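Local coordinates for benzoylformate decarboxylase (Mycobacterium smegmatis, PDB 4Q9D), which is a three-domain enzyme of the thiamine pyrophosphate-dependent family and carries a bound magnesium ion, at residues 31-36 with 164-169. Numbering follows the deposited sequence.
Sequences EESFLR and DDWDKP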
loop_
_atom_site.group_PDB
_atom_site.type_symbol
_atom_site.label_atom_id
_atom_site.label_comp_id
_atom_site.label_asym_id
_atom_site.label_seq_id
_atom_site.Cartn_x
_atom_site.Cartn_y
_atom_site.Cartn_z
ATOM N N GLU B 31 20.432 1.138 14.620
ATOM C CA GLU B 31 21.472 0.994 13.591
ATOM C C GLU B 31 22.853 0.646 14.197
ATOM O O GLU B 31 23.804 0.385 13.458
ATOM C CB GLU B 31 21.561 2.264 12.700
ATOM C CG GLU B 31 20.227 2.588 11.949
ATOM C CD GLU B 31 19.097 2.895 12.904
ATOM O OE1 GLU B 31 19.299 3.760 13.791
ATOM O OE2 GLU B 31 18.019 2.256 12.800
ATOM N N GLU B 32 22.967 0.634 15.525
ATOM C CA GLU B 32 24.273 0.342 16.140
ATOM C C GLU B 32 24.899 -0.996 15.694
ATOM O O GLU B 32 26.100 -1.071 15.401
ATOM C CB GLU B 32 24.213 0.421 17.665
ATOM C CG GLU B 32 25.328 -0.383 18.324
ATOM C CD GLU B 32 25.861 0.266 19.585
ATOM O OE1 GLU B 32 25.133 1.102 20.171
ATOM O OE2 GLU B 32 27.008 -0.059 19.983
ATOM N N SER B 33 24.105 -2.047 15.574
ATOM C CA SER B 33 24.719 -3.319 15.205
ATOM C C SER B 33 25.192 -3.320 13.764
ATOM O O SER B 33 26.079 -4.113 13.402
ATOM C CB SER B 33 23.785 -4.509 15.475
ATOM O OG SER B 33 22.572 -4.391 14.752
ATOM N N PHE B 34 24.612 -2.443 12.935
ATOM C CA PHE B 34 25.071 -2.304 11.542
ATOM C C PHE B 34 26.400 -1.536 11.478
ATOM O O PHE B 34 27.313 -1.901 10.738
ATOM C CB PHE B 34 24.015 -1.574 10.668
ATOM C CG PHE B 34 24.534 -1.170 9.301
ATOM C CD1 PHE B 34 25.064 -2.118 8.433
ATOM C CD2 PHE B 34 24.512 0.160 8.892
ATOM C CE1 PHE B 34 25.543 -1.758 7.174
ATOM C CE2 PHE B 34 24.992 0.536 7.623
ATOM C CZ PHE B 34 25.515 -0.431 6.766
ATOM N N LEU B 35 26.468 -0.447 12.245
ATOM C CA LEU B 35 27.565 0.522 12.170
ATOM C C LEU B 35 28.789 0.139 13.007
ATOM O O LEU B 35 29.892 0.652 12.779
ATOM C CB LEU B 35 27.059 1.896 12.608
ATOM C CG LEU B 35 26.013 2.490 11.641
ATOM C CD1 LEU B 35 25.550 3.824 12.137
ATOM C CD2 LEU B 35 26.620 2.627 10.237
ATOM N N ARG B 36 28.573 -0.734 13.983
ATOM C CA ARG B 36 29.637 -1.241 14.852
ATOM C C ARG B 36 30.778 -1.865 14.026
ATOM O O ARG B 36 30.526 -2.534 13.024
ATOM C CB ARG B 36 29.049 -2.288 15.807
ATOM C CG ARG B 36 29.803 -2.449 17.118
ATOM C CD ARG B 36 28.880 -2.907 18.254
ATOM N NE ARG B 36 28.147 -4.132 17.927
ATOM C CZ ARG B 36 26.875 -4.360 18.265
ATOM N NH1 ARG B 36 26.189 -3.440 18.936
ATOM N NH2 ARG B 36 26.279 -5.501 17.925
ATOM N N ASP B 164 19.113 -7.551 14.886
ATOM C CA ASP B 164 19.748 -8.776 15.370
ATOM C C ASP B 164 20.332 -9.556 14.221
ATOM O O ASP B 164 21.064 -10.509 14.443
ATOM C CB ASP B 164 18.780 -9.644 16.224
ATOM C CG ASP B 164 17.466 -9.945 15.509
ATOM O OD1 ASP B 164 16.894 -9.021 14.898
ATOM O OD2 ASP B 164 16.992 -11.093 15.556
ATOM N N ASP B 165 20.035 -9.150 12.987
ATOM C CA ASP B 165 20.483 -9.922 11.832
ATOM C C ASP B 165 22.008 -9.919 11.684
ATOM O O ASP B 165 22.605 -10.890 11.221
ATOM C CB ASP B 165 19.833 -9.410 10.512
ATOM C CG ASP B 165 18.367 -9.861 10.352
ATOM O OD1 ASP B 165 17.833 -10.542 11.264
ATOM O OD2 ASP B 165 17.740 -9.521 9.320
ATOM N N TRP B 166 22.628 -8.806 12.040
ATOM C CA TRP B 166 24.001 -8.523 11.633
ATOM C C TRP B 166 25.005 -9.476 12.290
ATOM O O TRP B 166 26.040 -9.786 11.714
ATOM C CB TRP B 166 24.340 -7.056 11.986
ATOM C CG TRP B 166 23.579 -6.087 11.096
ATOM C CD1 TRP B 166 22.505 -5.325 11.438
ATOM C CD2 TRP B 166 23.805 -5.858 9.697
ATOM N NE1 TRP B 166 22.065 -4.608 10.351
ATOM C CE2 TRP B 166 22.846 -4.916 9.270
ATOM C CE3 TRP B 166 24.735 -6.348 8.773
ATOM C CZ2 TRP B 166 22.798 -4.436 7.961
ATOM C CZ3 TRP B 166 24.675 -5.886 7.462
ATOM C CH2 TRP B 166 23.704 -4.940 7.069
ATOM N N ASP B 167 24.691 -9.922 13.504
ATOM C CA ASP B 167 25.584 -10.808 14.247
ATOM C C ASP B 167 25.343 -12.284 13.978
ATOM O O ASP B 167 26.029 -13.120 14.529
ATOM C CB ASP B 167 25.516 -10.503 15.749
ATOM C CG ASP B 167 26.129 -9.148 16.071
ATOM O OD1 ASP B 167 27.020 -8.723 15.279
ATOM O OD2 ASP B 167 25.722 -8.505 17.074
ATOM N N LYS B 168 24.403 -12.612 13.096
ATOM C CA LYS B 168 24.179 -14.014 12.774
ATOM C C LYS B 168 25.294 -14.589 11.872
ATOM O O LYS B 168 25.909 -13.866 11.097
ATOM C CB LYS B 168 22.782 -14.190 12.167
ATOM C CG LYS B 168 21.662 -13.706 13.123
ATOM C CD LYS B 168 21.591 -14.669 14.316
ATOM C CE LYS B 168 20.348 -14.435 15.168
ATOM N NZ LYS B 168 20.495 -13.188 15.931
ATOM N N PRO B 169 25.558 -15.902 11.976
ATOM C CA PRO B 169 26.548 -16.521 11.075
ATOM C C PRO B 169 26.124 -16.338 9.623
ATOM O O PRO B 169 24.959 -16.582 9.315
ATOM C CB PRO B 169 26.480 -18.024 11.442
ATOM C CG PRO B 169 26.017 -18.038 12.881
ATOM C CD PRO B 169 25.049 -16.832 13.000
HETATM O O HOH W 1 27.233 -6.141 14.653
#
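Phe34 lies against one face of the Trp166 indole, and this aromatic pair, with Ser33, makes up the buried side of the contact. Phe34 CB sits over the five-membered ring of Trp166, a CH-pi contact 3.9 Å from that ring's centroid, while CD1 lies above the CZ2-CH2 rim of the benzo ring, 3.3 Å from Trp166 CZ2. The two six-membered rings meet obliquely, with planes 40° apart. Phe34 CG is anti to its backbone N (chi1 169°), which sends the phenyl ring along the indole from its pyrrole side toward CH2. Val7 and Thr11 of helix 7-18 also pack on the tryptophan, and Tyr12 meets the phenylalanine ring.

Ser33 OG also touches the indole, 3.4 Å from Trp166 CD1, but its hydrogen bond goes to Leu163 O. One water bridges the segments, donating to Ser33 O at 2.6 Å and to the carboxylate oxygen Asp167 OD1 at 2.7 Å.

The other Asp167 oxygen, OD2, forms a salt bridge with Arg36 NH2 at 3.2 Å. It meets the guanidinium at its edge, the two planes being only 29° apart. Glu32, at the start of helix 32-35, makes a long salt bridge through OE2 to NH1 of Arg36, just past the helix, so the arginine links two carboxylates.

Short helix 32-35 follows strand 22-25, and the 164-169 loop, with its type I turn from Asp165 to Lys168, follows strand 157-162: the contact joins two connections of the parallel alpha/beta sheet in the N-terminal thiamine pyrophosphate-binding fold.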